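Ribonuclease-like 3 (Danio rerio, PDB 2VQ9) cleaves RNA as a secreted ribonuclease of the pancreatic family, promotes angiogenesis and kills bacteria, the bactericidal action being independent of the ribonuclease activity. Local coordinates at residues A133-E137 against W138-Y142. Residues are numbered along the deposited sequence; the frame is centred on the assembly and turned at random. Where two conformers were deposited one is given.
Sequences ACEGE and WPAHY. Unlike the reference sequence in segment 133-137: Gly-136 (reference Ser). Unlike the reference sequence in segment 138-142: Ala-140 (reference Thr).
Ala-133 faces two residues at once across the hairpin of strands 120-135 and 138-146: its O accepts the N-H of Ala-140 at 2.7 Å, while its N donates to His-141 O at 3.0 Å. This is a classic beta bulge, with Ala-140 as the extra residue. The small methyl of Ala-133 lets His-141 settle beside it, CB to CB 3.8 Å, on the same face of the sheet.

Cys-134 turns to the other face and joins Cys-83 in a disulfide. Pro-139 is its non-hydrogen-bonded partner, a position that suits a residue without an N-H, and the proline ring packs against Tyr-30 and Phe-33 of helix 27-37.

Glu-135 closes the ladder with a pair of backbone hydrogen bonds to Trp-138. Its N donates to Trp-138 O at 2.8 Å; the return bond, Trp-138 N to Glu-135 O, is longer at 3.2 Å, its donor lying well above the carbonyl plane. The extended side chain runs alongside the bulge in van der Waals contact, CG and OE2 both against the methyl of Ala-140, with OE2 3.6 Å from its CB.

Gly-136 takes the first corner of the type II' turn from Glu-135 to Trp-138, where its positive phi of 62° is easy for a residue without a side chain. At Glu-137, the second corner, CG sits between the backbone N and carbonyl carbon (chi1 54°). That places its methylene over one face of the indole, a CH-pi contact 3.5 Å from the centroid of the Trp-138 five-membered ring, with the carboxylate plane turned 41° from the ring.

Backbone bonds at the bulge thus set the course of the chain at His-141, the catalytic proton donor, whose side chain, in the conformer given, lies about 5 Å from that of the proton acceptor His-37; this is consistent with the hairpin helping to hold the proton donor in place.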
loop_
_atom_site.group_PDB
_atom_site.type_symbol
_atom_site.label_atom_id
_atom_site.label_comp_id
_atom_site.label_asym_id
_atom_site.label_seq_id
_atom_site.Cartn_x
_atom_site.Cartn_y
_atom_site.Cartn_z
ATOM N N ALA A 133 1.734 6.610 -7.426
ATOM C CA ALA A 133 1.104 7.331 -8.528
ATOM C C ALA A 133 0.095 8.301 -7.962
ATOM O O ALA A 133 -0.751 7.949 -7.116
ATOM C CB ALA A 133 0.439 6.370 -9.524
ATOM N N CYS A 134 0.183 9.535 -8.436
ATOM C CA CYS A 134 -0.668 10.616 -7.985
ATOM C C CYS A 134 -1.544 11.029 -9.146
ATOM O O CYS A 134 -1.054 11.240 -10.261
ATOM C CB CYS A 134 0.175 11.828 -7.570
ATOM S SG CYS A 134 1.269 11.544 -6.167
ATOM N N GLU A 135 -2.835 11.118 -8.886
ATOM C CA GLU A 135 -3.773 11.655 -9.859
ATOM C C GLU A 135 -4.145 13.003 -9.306
ATOM O O GLU A 135 -4.979 13.116 -8.408
ATOM C CB GLU A 135 -4.958 10.708 -10.031
ATOM C CG GLU A 135 -4.469 9.373 -10.593
ATOM C CD GLU A 135 -5.555 8.473 -11.135
ATOM O OE1 GLU A 135 -6.719 8.926 -11.239
ATOM O OE2 GLU A 135 -5.223 7.306 -11.467
ATOM N N GLY A 136 -3.449 14.020 -9.806
ATOM C CA GLY A 136 -3.471 15.335 -9.180
ATOM C C GLY A 136 -2.918 15.230 -7.772
ATOM O O GLY A 136 -1.812 14.742 -7.573
ATOM N N GLU A 137 -3.712 15.672 -6.801
ATOM C CA GLU A 137 -3.310 15.728 -5.405
ATOM C C GLU A 137 -3.576 14.418 -4.643
ATOM O O GLU A 137 -3.323 14.328 -3.442
ATOM C CB GLU A 137 -4.017 16.891 -4.703
ATOM C CG GLU A 137 -5.540 16.888 -4.840
ATOM C CD GLU A 137 -6.248 17.815 -3.846
ATOM O OE1 GLU A 137 -5.703 18.042 -2.733
ATOM O OE2 GLU A 137 -7.363 18.305 -4.169
ATOM N N TRP A 138 -4.090 13.416 -5.346
ATOM C CA TRP A 138 -4.588 12.207 -4.674
ATOM C C TRP A 138 -3.769 10.980 -5.049
ATOM O O TRP A 138 -3.617 10.686 -6.235
ATOM C CB TRP A 138 -6.059 11.983 -5.042
ATOM C CG TRP A 138 -6.946 13.171 -4.723
ATOM C CD1 TRP A 138 -7.410 14.125 -5.602
ATOM C CD2 TRP A 138 -7.456 13.535 -3.434
ATOM N NE1 TRP A 138 -8.189 15.049 -4.932
ATOM C CE2 TRP A 138 -8.230 14.710 -3.601
ATOM C CE3 TRP A 138 -7.352 12.973 -2.163
ATOM C CZ2 TRP A 138 -8.882 15.333 -2.538
ATOM C CZ3 TRP A 138 -8.002 13.593 -1.105
ATOM C CH2 TRP A 138 -8.757 14.765 -1.299
ATOM N N PRO A 139 -3.245 10.251 -4.037
ATOM C CA PRO A 139 -2.563 8.982 -4.297
ATOM C C PRO A 139 -3.539 7.957 -4.868
ATOM O O PRO A 139 -4.657 7.819 -4.372
ATOM C CB PRO A 139 -2.078 8.518 -2.907
ATOM C CG PRO A 139 -2.425 9.558 -1.963
ATOM C CD PRO A 139 -3.324 10.564 -2.596
ATOM N N ALA A 140 -3.107 7.238 -5.895
ATOM C CA ALA A 140 -3.955 6.291 -6.596
ATOM C C ALA A 140 -3.416 4.865 -6.611
ATOM O O ALA A 140 -4.194 3.933 -6.721
ATOM C CB ALA A 140 -4.195 6.771 -8.025
ATOM N N HIS A 141 -2.092 4.698 -6.527
ATOM C CA HIS A 141 -1.439 3.397 -6.668
ATOM C C HIS A 141 -0.145 3.395 -5.878
ATOM O O HIS A 141 0.556 4.410 -5.828
ATOM C CB HIS A 141 -1.127 3.135 -8.158
ATOM C CG HIS A 141 -0.295 1.920 -8.422
ATOM N ND1 HIS A 141 -0.757 0.637 -8.214
ATOM C CD2 HIS A 141 0.955 1.790 -8.927
ATOM C CE1 HIS A 141 0.180 -0.229 -8.556
ATOM N NE2 HIS A 141 1.232 0.445 -8.984
ATOM N N TYR A 142 0.148 2.261 -5.246
ATOM C CA TYR A 142 1.448 2.036 -4.614
ATOM C C TYR A 142 2.319 1.322 -5.643
ATOM O O TYR A 142 2.070 0.172 -6.014
ATOM C CB TYR A 142 1.338 1.218 -3.312
ATOM C CG TYR A 142 2.659 1.031 -2.582
ATOM C CD1 TYR A 142 3.166 2.030 -1.750
ATOM C CD2 TYR A 142 3.393 -0.148 -2.706
ATOM C CE1 TYR A 142 4.384 1.872 -1.086
ATOM C CE2 TYR A 142 4.620 -0.317 -2.035
ATOM C CZ TYR A 142 5.099 0.701 -1.221
ATOM O OH TYR A 142 6.296 0.572 -0.570
#